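Local coordinates for hypothetical protein SA0798 (Staphylococcus aureus subsp. aureus N315, PDB 1XG8) that is of unknown function but belongs to the thioredoxin clan and carries a CxxC sequence, so that a thiol-redox role is plausible though unproven, at residues D76-P81 against D87-D92; Y32-P37 against K98-F103; R41-I46 against Q106-E111. All coordinates share one frame; numbering follows the deposited sequence.

Contact 1: residues D76-P81 against D87-D92; sequences DELFYP and DEYVAD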
# COMPACT_ATOMS: atom_id res chain seq x y z
N ASP A 76 12.63 -5.34 10.29
CA ASP A 76 12.16 -6.64 9.81
C ASP A 76 10.78 -7.07 10.30
O ASP A 76 10.37 -8.22 10.04
CB ASP A 76 13.15 -7.74 10.20
CG ASP A 76 12.55 -8.75 11.19
OD1 ASP A 76 12.05 -8.32 12.27
OD2 ASP A 76 12.58 -9.99 10.89
N GLU A 77 10.07 -6.20 11.01
CA GLU A 77 8.75 -6.60 11.49
C GLU A 77 7.84 -6.77 10.28
O GLU A 77 7.21 -7.82 10.11
CB GLU A 77 8.17 -5.56 12.44
CG GLU A 77 7.13 -6.13 13.37
CD GLU A 77 6.13 -5.10 13.84
OE1 GLU A 77 6.57 -4.04 14.35
OE2 GLU A 77 4.92 -5.35 13.70
N LEU A 78 7.76 -5.74 9.45
CA LEU A 78 6.95 -5.79 8.25
C LEU A 78 7.88 -5.94 7.05
O LEU A 78 9.05 -5.58 7.13
CB LEU A 78 6.11 -4.52 8.09
CG LEU A 78 5.07 -4.18 9.15
CD1 LEU A 78 4.24 -3.02 8.64
CD2 LEU A 78 4.17 -5.37 9.44
N PHE A 79 7.34 -6.46 5.95
CA PHE A 79 8.10 -6.63 4.72
C PHE A 79 7.66 -5.55 3.75
O PHE A 79 6.77 -4.75 4.05
CB PHE A 79 7.80 -7.99 4.07
CG PHE A 79 8.04 -9.17 4.97
CD1 PHE A 79 7.53 -10.42 4.64
CD2 PHE A 79 8.77 -9.04 6.15
CE1 PHE A 79 7.73 -11.53 5.47
CE2 PHE A 79 8.97 -10.14 6.99
CZ PHE A 79 8.45 -11.38 6.65
N TYR A 80 8.29 -5.52 2.59
CA TYR A 80 7.91 -4.56 1.56
C TYR A 80 7.96 -5.32 0.23
O TYR A 80 8.69 -6.30 0.09
CB TYR A 80 8.84 -3.35 1.57
CG TYR A 80 10.25 -3.65 1.14
CD1 TYR A 80 10.59 -3.74 -0.21
CD2 TYR A 80 11.25 -3.88 2.09
CE1 TYR A 80 11.88 -4.05 -0.61
CE2 TYR A 80 12.54 -4.19 1.70
CZ TYR A 80 12.85 -4.27 0.35
OH TYR A 80 14.13 -4.57 -0.03
N PRO A 81 7.16 -4.89 -0.76
CA PRO A 81 6.25 -3.74 -0.69
C PRO A 81 5.26 -3.74 0.47
O PRO A 81 4.76 -4.78 0.87
CB PRO A 81 5.53 -3.79 -2.03
CG PRO A 81 5.52 -5.27 -2.35
CD PRO A 81 6.94 -5.65 -2.00
N ASP A 87 -3.07 5.89 5.70
CA ASP A 87 -2.18 5.56 6.81
C ASP A 87 -2.52 4.30 7.58
O ASP A 87 -1.96 4.06 8.65
CB ASP A 87 -2.11 6.72 7.80
CG ASP A 87 -1.25 7.86 7.29
OD1 ASP A 87 -0.05 7.61 7.01
OD2 ASP A 87 -1.76 8.99 7.18
N GLU A 88 -3.43 3.49 7.05
CA GLU A 88 -3.81 2.25 7.72
C GLU A 88 -3.11 1.08 7.02
O GLU A 88 -3.01 1.06 5.79
CB GLU A 88 -5.32 2.06 7.66
CG GLU A 88 -6.12 3.22 8.21
CD GLU A 88 -7.62 3.02 8.05
OE1 GLU A 88 -8.09 2.83 6.91
OE2 GLU A 88 -8.32 3.05 9.08
N TYR A 89 -2.63 0.12 7.80
CA TYR A 89 -1.96 -1.05 7.24
C TYR A 89 -2.93 -1.89 6.42
O TYR A 89 -4.01 -2.24 6.89
CB TYR A 89 -1.38 -1.92 8.35
CG TYR A 89 -0.96 -3.30 7.88
CD1 TYR A 89 0.17 -3.47 7.07
CD2 TYR A 89 -1.70 -4.43 8.21
CE1 TYR A 89 0.54 -4.73 6.60
CE2 TYR A 89 -1.35 -5.69 7.75
CZ TYR A 89 -0.23 -5.83 6.95
OH TYR A 89 0.11 -7.08 6.49
N VAL A 90 -2.52 -2.22 5.20
CA VAL A 90 -3.35 -3.05 4.33
C VAL A 90 -2.66 -4.37 4.00
O VAL A 90 -3.20 -5.43 4.27
CB VAL A 90 -3.68 -2.30 3.02
CG1 VAL A 90 -4.39 -3.23 2.06
CG2 VAL A 90 -4.56 -1.10 3.33
N ALA A 91 -1.45 -4.31 3.44
CA ALA A 91 -0.70 -5.52 3.07
C ALA A 91 0.81 -5.28 2.95
O ALA A 91 1.24 -4.19 2.57
CB ALA A 91 -1.25 -6.08 1.75
N ASP A 92 1.60 -6.30 3.27
CA ASP A 92 3.06 -6.19 3.18
C ASP A 92 3.73 -7.46 2.65
O ASP A 92 3.34 -8.56 3.02
CB ASP A 92 3.66 -5.81 4.55
CG ASP A 92 3.56 -6.94 5.58
OD1 ASP A 92 2.44 -7.39 5.86
OD2 ASP A 92 4.60 -7.36 6.14
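L78 is the first residue of the loop to meet D92, at the edge strand of the sheet, in a loop whose cis peptide bond before P81 is consistent with the cis-proline loop of the thioredoxin fold. The CA of L78 lies 3.5 Å from D92 OD2, and its isobutyl group crosses the carboxylate at about a right angle. Farther out, the CD1 of L78 meets Y89 CD1 at 4.4 Å, a loose apolar touch on the tyrosine ring. The polar anchor comes at F79, whose backbone N donates to D92 OD2 at 2.9 Å. This bond is almost straight (175° at the hydrogen) and uses the anti lone pair of the oxygen, the one turned away from OD1. CG of F79 lies beside its own backbone N, and from there the ring leads away from D92 toward C19 and S21, while its plane stands 54° from that of the carboxylate. Y80 faces away from the strand and also packs on C19, consistent with the usual placing of a cis-proline loop beside the cysteine motif in this fold. At P81 the backbone takes over: its carbonyl O receives a CA-H...O contact from D92 CA at 3.2 Å, and the chain then enters strand 82-85. Across the hairpin, V90 and A91 both face I83 in a classic beta bulge. What steers the aspartate is its first torsion (chi1 69°), which sets CG between the backbone N and the carbonyl carbon, so that the carboxylate reaches back along the loop to F79. Its second oxygen is held within the strand: Y89 OH donates to D92 OD1, the modelled 2.4 Å being doubtfully short, while D92 CB lies in plane at the edge of the same tyrosine ring.

Contact 2: residues Y32-P37 against K98-F103; sequences YDWLQP and KQITRF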
# COMPACT_ATOMS: atom_id res chain seq x y z
N TYR A 32 3.19 -1.12 -7.17
CA TYR A 32 2.76 0.26 -7.27
C TYR A 32 2.12 0.53 -8.63
O TYR A 32 1.14 1.26 -8.74
CB TYR A 32 3.95 1.17 -7.02
CG TYR A 32 3.65 2.65 -7.09
CD1 TYR A 32 3.78 3.35 -8.29
CD2 TYR A 32 3.26 3.36 -5.95
CE1 TYR A 32 3.55 4.73 -8.35
CE2 TYR A 32 3.02 4.73 -6.00
CZ TYR A 32 3.17 5.41 -7.21
OH TYR A 32 3.02 6.78 -7.26
N ASP A 33 2.68 -0.05 -9.68
CA ASP A 33 2.13 0.16 -11.01
C ASP A 33 0.87 -0.66 -11.23
O ASP A 33 0.00 -0.28 -12.01
CB ASP A 33 3.15 -0.21 -12.07
CG ASP A 33 4.26 0.80 -12.17
OD1 ASP A 33 5.28 0.49 -12.83
OD2 ASP A 33 4.10 1.91 -11.60
N TRP A 34 0.80 -1.81 -10.56
CA TRP A 34 -0.34 -2.72 -10.67
C TRP A 34 -1.55 -2.20 -9.91
O TRP A 34 -2.67 -2.23 -10.39
CB TRP A 34 0.08 -4.06 -10.11
CG TRP A 34 -1.02 -4.97 -9.73
CD1 TRP A 34 -1.75 -5.78 -10.56
CD2 TRP A 34 -1.44 -5.27 -8.40
NE1 TRP A 34 -2.59 -6.57 -9.82
CE2 TRP A 34 -2.42 -6.28 -8.49
CE3 TRP A 34 -1.09 -4.79 -7.13
CZ2 TRP A 34 -3.05 -6.82 -7.36
CZ3 TRP A 34 -1.71 -5.32 -6.00
CH2 TRP A 34 -2.68 -6.33 -6.13
N LEU A 35 -1.28 -1.71 -8.71
CA LEU A 35 -2.31 -1.19 -7.82
C LEU A 35 -3.16 -0.08 -8.45
O LEU A 35 -4.39 -0.07 -8.33
CB LEU A 35 -1.62 -0.68 -6.55
CG LEU A 35 -2.39 -0.57 -5.25
CD1 LEU A 35 -3.02 -1.90 -4.88
CD2 LEU A 35 -1.41 -0.13 -4.18
N GLN A 36 -2.50 0.84 -9.14
CA GLN A 36 -3.20 1.96 -9.76
C GLN A 36 -4.31 1.56 -10.73
O GLN A 36 -5.45 2.01 -10.58
CB GLN A 36 -2.18 2.90 -10.43
CG GLN A 36 -1.51 3.84 -9.42
CD GLN A 36 -0.11 4.27 -9.81
OE1 GLN A 36 0.78 3.44 -9.99
NE2 GLN A 36 0.11 5.57 -9.91
N PRO A 37 -4.02 0.71 -11.73
CA PRO A 37 -5.08 0.32 -12.67
C PRO A 37 -6.13 -0.53 -11.99
O PRO A 37 -7.31 -0.38 -12.23
CB PRO A 37 -4.32 -0.48 -13.73
CG PRO A 37 -2.96 0.09 -13.68
CD PRO A 37 -2.72 0.21 -12.19
N LYS A 98 -7.19 -9.99 -3.17
CA LYS A 98 -8.31 -10.02 -2.24
C LYS A 98 -8.06 -9.18 -1.00
O LYS A 98 -8.99 -8.59 -0.46
CB LYS A 98 -8.63 -11.46 -1.83
CG LYS A 98 -9.26 -12.28 -2.93
CD LYS A 98 -10.60 -11.70 -3.38
CE LYS A 98 -11.15 -12.43 -4.61
NZ LYS A 98 -11.31 -13.88 -4.36
N GLN A 99 -6.81 -9.13 -0.55
CA GLN A 99 -6.46 -8.33 0.62
C GLN A 99 -6.77 -6.86 0.34
O GLN A 99 -7.28 -6.14 1.20
CB GLN A 99 -4.97 -8.43 0.94
CG GLN A 99 -4.48 -9.81 1.22
CD GLN A 99 -3.08 -9.78 1.79
OE1 GLN A 99 -2.87 -9.29 2.91
NE2 GLN A 99 -2.11 -10.28 1.03
N ILE A 100 -6.43 -6.42 -0.87
CA ILE A 100 -6.68 -5.05 -1.27
C ILE A 100 -8.18 -4.81 -1.41
O ILE A 100 -8.71 -3.84 -0.88
CB ILE A 100 -6.02 -4.71 -2.62
CG1 ILE A 100 -4.55 -5.12 -2.62
CG2 ILE A 100 -6.18 -3.22 -2.90
CD1 ILE A 100 -3.77 -4.54 -1.50
N THR A 101 -8.87 -5.69 -2.12
CA THR A 101 -10.30 -5.51 -2.33
C THR A 101 -11.15 -5.67 -1.08
O THR A 101 -12.05 -4.87 -0.81
CB THR A 101 -10.85 -6.44 -3.45
OG1 THR A 101 -10.58 -7.81 -3.12
CG2 THR A 101 -10.20 -6.09 -4.78
N ARG A 102 -10.87 -6.70 -0.29
CA ARG A 102 -11.64 -6.90 0.92
C ARG A 102 -11.46 -5.76 1.91
O ARG A 102 -12.36 -5.47 2.69
CB ARG A 102 -11.28 -8.25 1.55
CG ARG A 102 -11.79 -9.43 0.75
CD ARG A 102 -11.44 -10.76 1.38
NE ARG A 102 -11.93 -11.87 0.57
CZ ARG A 102 -11.80 -13.15 0.88
NH1 ARG A 102 -11.19 -13.51 2.01
NH2 ARG A 102 -12.29 -14.09 0.08
N PHE A 103 -10.30 -5.12 1.89
CA PHE A 103 -10.05 -4.00 2.79
C PHE A 103 -10.95 -2.83 2.41
O PHE A 103 -11.55 -2.18 3.26
CB PHE A 103 -8.58 -3.57 2.72
CG PHE A 103 -8.22 -2.45 3.66
CD1 PHE A 103 -7.88 -2.72 4.98
CD2 PHE A 103 -8.26 -1.12 3.23
CE1 PHE A 103 -7.56 -1.68 5.87
CE2 PHE A 103 -7.94 -0.07 4.11
CZ PHE A 103 -7.59 -0.35 5.43
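The indole of W34 is the flat group that reaches I100, which approaches it at a slant. The corner of the six-membered ring does the touching, with W34 CH2 4.2 Å from I100 CG1, and the two side chains run antiparallel, one passing the other. On another flank of the same helix the Y32 ring has D33 OD2 in plane at its edge and packs against V12 and Y50. Next to the indole, L35 supplies the second apolar touch, its CD1 lying 4.0 Å from I100 CG2. I100 thus splits its two branches between the partners. CG1 stands beside the backbone N and goes to the tryptophan, whereas CG2, opposite that N, goes to the leucine. L35 reaches over because its first torsion (-156°) carries CG to the side away from its own N. These two turns touch through side chains, their nearest CA atoms, in L35 and I100, being 8.8 Å apart. Beneath them both of these residues also rest on I83, with L35 continuing to V10 and V12 and I100 to V90. Two helices sharing one face of a central mixed sheet in this way are characteristic of the thioredoxin fold.

Contact 3: residues R41-I46 against Q106-E111; sequences RKYPNI and QKLVNE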
# COMPACT_ATOMS: atom_id res chain seq x y z
N ARG A 41 -10.17 0.38 -11.92
CA ARG A 41 -11.10 -0.52 -12.58
C ARG A 41 -12.18 -1.09 -11.66
O ARG A 41 -13.35 -1.14 -12.03
CB ARG A 41 -10.31 -1.65 -13.24
CG ARG A 41 -11.14 -2.79 -13.78
CD ARG A 41 -10.27 -3.66 -14.67
NE ARG A 41 -9.02 -4.05 -14.01
CZ ARG A 41 -7.82 -3.99 -14.58
NH1 ARG A 41 -7.69 -3.56 -15.83
NH2 ARG A 41 -6.74 -4.37 -13.91
N LYS A 42 -11.80 -1.52 -10.47
CA LYS A 42 -12.75 -2.09 -9.53
C LYS A 42 -13.53 -1.05 -8.74
O LYS A 42 -14.67 -1.31 -8.35
CB LYS A 42 -12.02 -3.04 -8.57
CG LYS A 42 -11.36 -4.20 -9.30
CD LYS A 42 -10.68 -5.14 -8.33
CE LYS A 42 -10.43 -6.49 -8.99
NZ LYS A 42 -11.71 -7.19 -9.30
N TYR A 43 -12.93 0.11 -8.50
CA TYR A 43 -13.61 1.18 -7.78
C TYR A 43 -13.53 2.48 -8.55
O TYR A 43 -12.88 3.44 -8.13
CB TYR A 43 -13.01 1.34 -6.38
CG TYR A 43 -12.96 0.03 -5.62
CD1 TYR A 43 -11.81 -0.77 -5.66
CD2 TYR A 43 -14.06 -0.43 -4.90
CE1 TYR A 43 -11.77 -2.00 -5.01
CE2 TYR A 43 -14.03 -1.66 -4.24
CZ TYR A 43 -12.88 -2.44 -4.30
OH TYR A 43 -12.82 -3.65 -3.68
N PRO A 44 -14.23 2.53 -9.70
CA PRO A 44 -14.32 3.65 -10.64
C PRO A 44 -14.77 4.96 -10.00
O PRO A 44 -14.30 6.03 -10.38
CB PRO A 44 -15.34 3.17 -11.66
CG PRO A 44 -15.26 1.69 -11.56
CD PRO A 44 -15.16 1.46 -10.10
N ASN A 45 -15.66 4.86 -9.03
CA ASN A 45 -16.19 6.05 -8.38
C ASN A 45 -15.42 6.53 -7.17
O ASN A 45 -15.81 7.50 -6.54
CB ASN A 45 -17.66 5.84 -8.00
CG ASN A 45 -18.52 5.45 -9.19
OD1 ASN A 45 -18.54 6.15 -10.21
ND2 ASN A 45 -19.23 4.34 -9.07
N ILE A 46 -14.33 5.85 -6.83
CA ILE A 46 -13.54 6.29 -5.68
C ILE A 46 -12.29 6.96 -6.21
O ILE A 46 -11.74 6.54 -7.22
CB ILE A 46 -13.15 5.10 -4.77
CG1 ILE A 46 -14.41 4.39 -4.27
CG2 ILE A 46 -12.32 5.60 -3.59
CD1 ILE A 46 -14.13 3.25 -3.31
N GLN A 106 -14.86 -3.84 2.64
CA GLN A 106 -15.27 -3.82 4.03
C GLN A 106 -15.68 -2.41 4.42
O GLN A 106 -16.67 -2.23 5.14
CB GLN A 106 -14.13 -4.31 4.92
CG GLN A 106 -14.47 -4.41 6.39
CD GLN A 106 -14.72 -3.06 7.03
OE1 GLN A 106 -13.97 -2.10 6.79
NE2 GLN A 106 -15.76 -2.97 7.85
N LYS A 107 -14.93 -1.41 3.95
CA LYS A 107 -15.24 -0.01 4.26
C LYS A 107 -16.54 0.44 3.60
O LYS A 107 -17.40 1.04 4.25
CB LYS A 107 -14.09 0.90 3.80
CG LYS A 107 -12.99 1.08 4.83
CD LYS A 107 -11.74 1.65 4.19
CE LYS A 107 -10.90 2.44 5.18
NZ LYS A 107 -10.74 1.74 6.48
N LEU A 108 -16.69 0.12 2.32
CA LEU A 108 -17.88 0.48 1.55
C LEU A 108 -19.14 -0.06 2.23
O LEU A 108 -20.15 0.65 2.36
CB LEU A 108 -17.80 -0.10 0.14
CG LEU A 108 -16.62 0.35 -0.70
CD1 LEU A 108 -16.69 -0.30 -2.07
CD2 LEU A 108 -16.63 1.87 -0.81
N VAL A 109 -19.07 -1.32 2.64
CA VAL A 109 -20.17 -2.01 3.28
C VAL A 109 -20.48 -1.52 4.69
O VAL A 109 -21.64 -1.45 5.07
CB VAL A 109 -19.88 -3.55 3.33
CG1 VAL A 109 -20.64 -4.21 4.46
CG2 VAL A 109 -20.24 -4.18 2.00
N ASN A 110 -19.47 -1.15 5.46
CA ASN A 110 -19.75 -0.72 6.81
C ASN A 110 -19.70 0.78 7.07
O ASN A 110 -20.54 1.30 7.79
CB ASN A 110 -18.84 -1.46 7.78
CG ASN A 110 -19.00 -2.95 7.68
OD1 ASN A 110 -18.16 -3.65 7.10
ND2 ASN A 110 -20.09 -3.46 8.23
N GLU A 111 -18.73 1.47 6.49
CA GLU A 111 -18.65 2.91 6.71
C GLU A 111 -19.28 3.66 5.55
O GLU A 111 -18.53 4.07 4.64
CB GLU A 111 -17.20 3.39 6.92
CG GLU A 111 -16.23 3.16 5.77
CD GLU A 111 -14.92 3.92 5.96
OE1 GLU A 111 -14.31 3.82 7.05
OE2 GLU A 111 -14.50 4.62 5.01
OXT GLU A 111 -20.53 3.80 5.56
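I46 and L108, whose CA atoms are 10.2 Å apart, face each other where helix 28-42 has just ended and helix 97-110 is about to end. Y43 is the first residue to depart from helical angles, and a type I beta turn from Y43 to I46 follows, closed by the bond from I46 N to Y43 O at 3.1 Å. The turn brings the side chains of both its end residues round to the same leucine. L108 answers with one methyl for each: CD1 lies 3.7 Å from Y43 CE2, coming obliquely to the ring, and CD2 lies 3.8 Å from I46 CD1. Its first torsion (-60°) puts CG beside the backbone N, which sends its two methyls one to each partner. The extended end of I46 (chi2 -177°) lets CD1 reach that fork. The phenol is tied down at its far end, since Y43 OH hydrogen-bonds to OD1 of D105, one turn earlier on the same helix as L108. L3 and Y4, probably left from an expression tag, pack on L108 as well. Here a leucine wedged between tyrosine and isoleucine joins the turn after helix 28-42 to the last turns of helix 97-110, plain apolar packing of a thioredoxin-like alpha/beta fold.

From the N terminus, the chain passes through strand 8-14 and enters helix 28-42, which supplies 32-37 of contact 2, while the turn just after it supplies the touching residues of contact 3. Contact 1 closes a short loop, with strand 82-85 spanning most of the interval from 76-81 to 87-92, and nests inside the long loops closed by the other two. Helix 97-110 then meets 32-37 and afterwards 41-46, so contacts 2 and 3 cross along the sequence. The edge strand couples the sites: F103 packs on E88 and V90, and K107 makes a salt bridge to E88. Contact 1 thus ties loop to sheet, contact 2 helix to helix, contact 3 the turn after the first helix to the end of the second.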